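Local coordinates for RNA-binding protein RMD9, mitochondrial (Saccharomyces cerevisiae S288C, PDB 7A9X), which binds a dodecameric RNA motif in the 3'-UTRs of mitochondrial mRNAs and takes part in their processing or stability, at residues A[300-308]-A[339-350]. Residues are numbered along the deposited sequence; the frame is centred on the assembly and turned at random.
Sequences AESFFDKII and HVYRIWEKAVKF
The Phe304 ring lies between two isoleucines: Ile343 CG2 rests over one face, a CH-pi contact 4.1 Å from the ring centroid, and Ile308 CG1 of its own helix lies over the opposite face, both atoms offset toward the rim. Lys346 CB and Ala347 N sit at its edge. At the His339 ring edge, NE2 donates a 2.6 Å hydrogen bond to Glu301 OE1, which accepts through its syn lone pair and lies in the imidazole plane, though the carboxylate is turned 35° from the ring. With CG anti to the backbone N (chi1 178°) and an extended chain, Glu301 reaches across to the other helix, its carboxylate passing Ile343 CD1. A water bonded to Glu301 OE2, Asp305 OD1 and Lys346 NZ links all three charged groups, while the direct Asp305 OD1–Lys346 NZ salt bridge is long at 3.7 Å. Replacing Glu301 by an alanine is likely to leave His339 NE2 without this acceptor. Farther along, Ile308 CD1 packs 3.8 Å from Phe350 CB. The segments run in the same direction, axes 24° apart and 11.1 Å at closest approach, and join helices assigned to consecutive PPR repeats; helix 320-334 contacts both through Phe326, Leu327 and Ile330.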
# COMPACT_ATOMS: atom_id res chain seq x y z
N ALA A 300 -20.77 6.29 -9.70
CA ALA A 300 -19.79 5.42 -9.07
C ALA A 300 -20.47 4.28 -8.33
O ALA A 300 -20.00 3.13 -8.38
CB ALA A 300 -18.91 6.24 -8.12
N GLU A 301 -21.58 4.56 -7.64
CA GLU A 301 -22.26 3.52 -6.88
C GLU A 301 -22.94 2.51 -7.79
O GLU A 301 -23.02 1.32 -7.45
CB GLU A 301 -23.27 4.13 -5.91
CG GLU A 301 -24.06 3.10 -5.11
CD GLU A 301 -24.51 3.62 -3.77
OE1 GLU A 301 -24.06 4.71 -3.37
OE2 GLU A 301 -25.30 2.92 -3.10
N SER A 302 -23.45 2.94 -8.95
CA SER A 302 -24.06 2.00 -9.88
C SER A 302 -23.04 0.97 -10.35
O SER A 302 -23.32 -0.24 -10.35
CB SER A 302 -24.67 2.75 -11.06
OG SER A 302 -23.71 3.55 -11.72
N PHE A 303 -21.84 1.42 -10.73
CA PHE A 303 -20.79 0.49 -11.10
C PHE A 303 -20.33 -0.35 -9.92
O PHE A 303 -19.93 -1.51 -10.10
CB PHE A 303 -19.61 1.25 -11.70
CG PHE A 303 -19.74 1.49 -13.18
CD1 PHE A 303 -20.48 2.55 -13.66
CD2 PHE A 303 -19.11 0.65 -14.09
CE1 PHE A 303 -20.61 2.78 -15.02
CE2 PHE A 303 -19.23 0.86 -15.45
CZ PHE A 303 -19.98 1.93 -15.91
N PHE A 304 -20.39 0.20 -8.71
CA PHE A 304 -20.06 -0.58 -7.52
C PHE A 304 -21.08 -1.69 -7.30
O PHE A 304 -20.71 -2.81 -6.93
CB PHE A 304 -19.99 0.34 -6.30
CG PHE A 304 -19.82 -0.39 -4.99
CD1 PHE A 304 -18.56 -0.79 -4.56
CD2 PHE A 304 -20.92 -0.67 -4.19
CE1 PHE A 304 -18.40 -1.46 -3.36
CE2 PHE A 304 -20.77 -1.34 -2.99
CZ PHE A 304 -19.51 -1.73 -2.58
N ASP A 305 -22.36 -1.40 -7.52
CA ASP A 305 -23.39 -2.43 -7.39
C ASP A 305 -23.25 -3.49 -8.48
O ASP A 305 -23.60 -4.66 -8.25
CB ASP A 305 -24.78 -1.80 -7.44
CG ASP A 305 -25.02 -0.82 -6.30
OD1 ASP A 305 -24.45 -1.03 -5.21
OD2 ASP A 305 -25.76 0.16 -6.51
N LYS A 306 -22.76 -3.11 -9.66
CA LYS A 306 -22.56 -4.08 -10.73
C LYS A 306 -21.55 -5.15 -10.35
O LYS A 306 -21.64 -6.27 -10.86
CB LYS A 306 -22.13 -3.36 -12.01
CG LYS A 306 -23.22 -2.49 -12.61
CD LYS A 306 -22.79 -1.83 -13.91
CE LYS A 306 -23.96 -1.09 -14.55
NZ LYS A 306 -23.60 -0.49 -15.86
N ILE A 307 -20.61 -4.84 -9.47
CA ILE A 307 -19.71 -5.86 -8.95
C ILE A 307 -20.39 -6.65 -7.84
O ILE A 307 -20.29 -7.88 -7.79
CB ILE A 307 -18.39 -5.22 -8.46
CG1 ILE A 307 -17.72 -4.46 -9.60
CG2 ILE A 307 -17.46 -6.28 -7.90
CD1 ILE A 307 -16.38 -3.87 -9.23
N ILE A 308 -21.09 -5.96 -6.94
CA ILE A 308 -21.75 -6.63 -5.81
C ILE A 308 -22.81 -7.60 -6.31
O ILE A 308 -22.91 -8.73 -5.82
CB ILE A 308 -22.34 -5.58 -4.85
CG1 ILE A 308 -21.24 -4.66 -4.31
CG2 ILE A 308 -23.09 -6.27 -3.71
CD1 ILE A 308 -20.19 -5.36 -3.46
N HIS A 339 -24.12 6.56 4.51
CA HIS A 339 -23.78 6.16 3.15
C HIS A 339 -22.43 5.46 3.12
O HIS A 339 -22.27 4.44 2.43
CB HIS A 339 -23.77 7.38 2.23
CG HIS A 339 -23.79 7.03 0.77
ND1 HIS A 339 -23.69 7.97 -0.23
CD2 HIS A 339 -23.90 5.83 0.15
CE1 HIS A 339 -23.74 7.37 -1.40
NE2 HIS A 339 -23.87 6.07 -1.20
N VAL A 340 -21.44 5.98 3.85
CA VAL A 340 -20.15 5.31 3.98
C VAL A 340 -20.32 3.96 4.66
O VAL A 340 -19.70 2.97 4.27
CB VAL A 340 -19.17 6.21 4.75
CG1 VAL A 340 -17.87 5.47 5.04
CG2 VAL A 340 -18.89 7.48 3.96
N TYR A 341 -21.18 3.89 5.68
CA TYR A 341 -21.38 2.65 6.42
C TYR A 341 -22.07 1.60 5.57
O TYR A 341 -21.75 0.41 5.66
CB TYR A 341 -22.17 2.94 7.70
CG TYR A 341 -22.41 1.73 8.58
CD1 TYR A 341 -21.35 0.99 9.07
CD2 TYR A 341 -23.69 1.35 8.93
CE1 TYR A 341 -21.56 -0.11 9.88
CE2 TYR A 341 -23.92 0.26 9.75
CZ TYR A 341 -22.85 -0.47 10.22
OH TYR A 341 -23.08 -1.56 11.03
N ARG A 342 -23.01 2.02 4.72
CA ARG A 342 -23.72 1.06 3.88
C ARG A 342 -22.80 0.46 2.81
O ARG A 342 -22.88 -0.74 2.52
CB ARG A 342 -24.94 1.72 3.23
CG ARG A 342 -26.10 1.93 4.19
CD ARG A 342 -27.35 2.46 3.49
NE ARG A 342 -27.30 3.90 3.25
CZ ARG A 342 -26.95 4.45 2.09
NH1 ARG A 342 -26.93 5.78 1.97
NH2 ARG A 342 -26.61 3.69 1.06
N ILE A 343 -21.93 1.28 2.23
CA ILE A 343 -20.99 0.76 1.23
C ILE A 343 -19.98 -0.17 1.89
O ILE A 343 -19.62 -1.22 1.34
CB ILE A 343 -20.31 1.91 0.48
CG1 ILE A 343 -21.35 2.75 -0.27
CG2 ILE A 343 -19.25 1.38 -0.48
CD1 ILE A 343 -22.16 1.96 -1.29
N TRP A 344 -19.50 0.20 3.08
CA TRP A 344 -18.56 -0.65 3.81
C TRP A 344 -19.18 -2.00 4.14
O TRP A 344 -18.51 -3.03 4.06
CB TRP A 344 -18.10 0.06 5.08
CG TRP A 344 -17.22 -0.78 5.95
CD1 TRP A 344 -15.88 -0.98 5.80
CD2 TRP A 344 -17.61 -1.52 7.11
NE1 TRP A 344 -15.41 -1.80 6.80
CE2 TRP A 344 -16.46 -2.15 7.61
CE3 TRP A 344 -18.83 -1.71 7.77
CZ2 TRP A 344 -16.48 -2.96 8.75
CZ3 TRP A 344 -18.85 -2.51 8.90
CH2 TRP A 344 -17.69 -3.12 9.37
N GLU A 345 -20.47 -2.01 4.50
CA GLU A 345 -21.14 -3.27 4.80
C GLU A 345 -21.19 -4.17 3.57
O GLU A 345 -20.96 -5.38 3.67
CB GLU A 345 -22.55 -3.02 5.33
CG GLU A 345 -22.62 -2.72 6.82
CD GLU A 345 -24.05 -2.59 7.30
OE1 GLU A 345 -24.93 -2.22 6.49
OE2 GLU A 345 -24.31 -2.86 8.50
N LYS A 346 -21.50 -3.60 2.41
CA LYS A 346 -21.55 -4.39 1.19
C LYS A 346 -20.17 -4.91 0.81
O LYS A 346 -20.03 -6.04 0.32
CB LYS A 346 -22.16 -3.57 0.05
CG LYS A 346 -23.63 -3.25 0.24
CD LYS A 346 -24.20 -2.55 -0.99
CE LYS A 346 -25.69 -2.30 -0.82
NZ LYS A 346 -26.30 -1.74 -2.06
N ALA A 347 -19.13 -4.10 1.02
CA ALA A 347 -17.78 -4.55 0.71
C ALA A 347 -17.34 -5.69 1.63
O ALA A 347 -16.72 -6.66 1.18
CB ALA A 347 -16.80 -3.38 0.80
N VAL A 348 -17.67 -5.59 2.92
CA VAL A 348 -17.30 -6.64 3.87
C VAL A 348 -17.99 -7.95 3.53
O VAL A 348 -17.38 -9.02 3.58
CB VAL A 348 -17.60 -6.19 5.31
CG1 VAL A 348 -17.49 -7.36 6.27
CG2 VAL A 348 -16.66 -5.07 5.72
N LYS A 349 -19.28 -7.88 3.17
CA LYS A 349 -19.99 -9.10 2.79
C LYS A 349 -19.45 -9.67 1.48
O LYS A 349 -19.40 -10.90 1.32
CB LYS A 349 -21.49 -8.83 2.67
CG LYS A 349 -22.21 -8.77 4.00
CD LYS A 349 -23.71 -8.63 3.83
CE LYS A 349 -24.43 -8.71 5.17
NZ LYS A 349 -25.90 -8.57 5.02
N PHE A 350 -19.06 -8.81 0.54
CA PHE A 350 -18.48 -9.30 -0.71
C PHE A 350 -17.17 -10.02 -0.46
O PHE A 350 -16.93 -11.10 -1.01
CB PHE A 350 -18.28 -8.14 -1.68
CG PHE A 350 -17.80 -8.56 -3.05
CD1 PHE A 350 -18.71 -8.87 -4.04
CD2 PHE A 350 -16.45 -8.64 -3.33
CE1 PHE A 350 -18.28 -9.25 -5.30
CE2 PHE A 350 -16.01 -9.03 -4.58
CZ PHE A 350 -16.92 -9.34 -5.57
O HOH W 1 -24.74 0.13 -2.90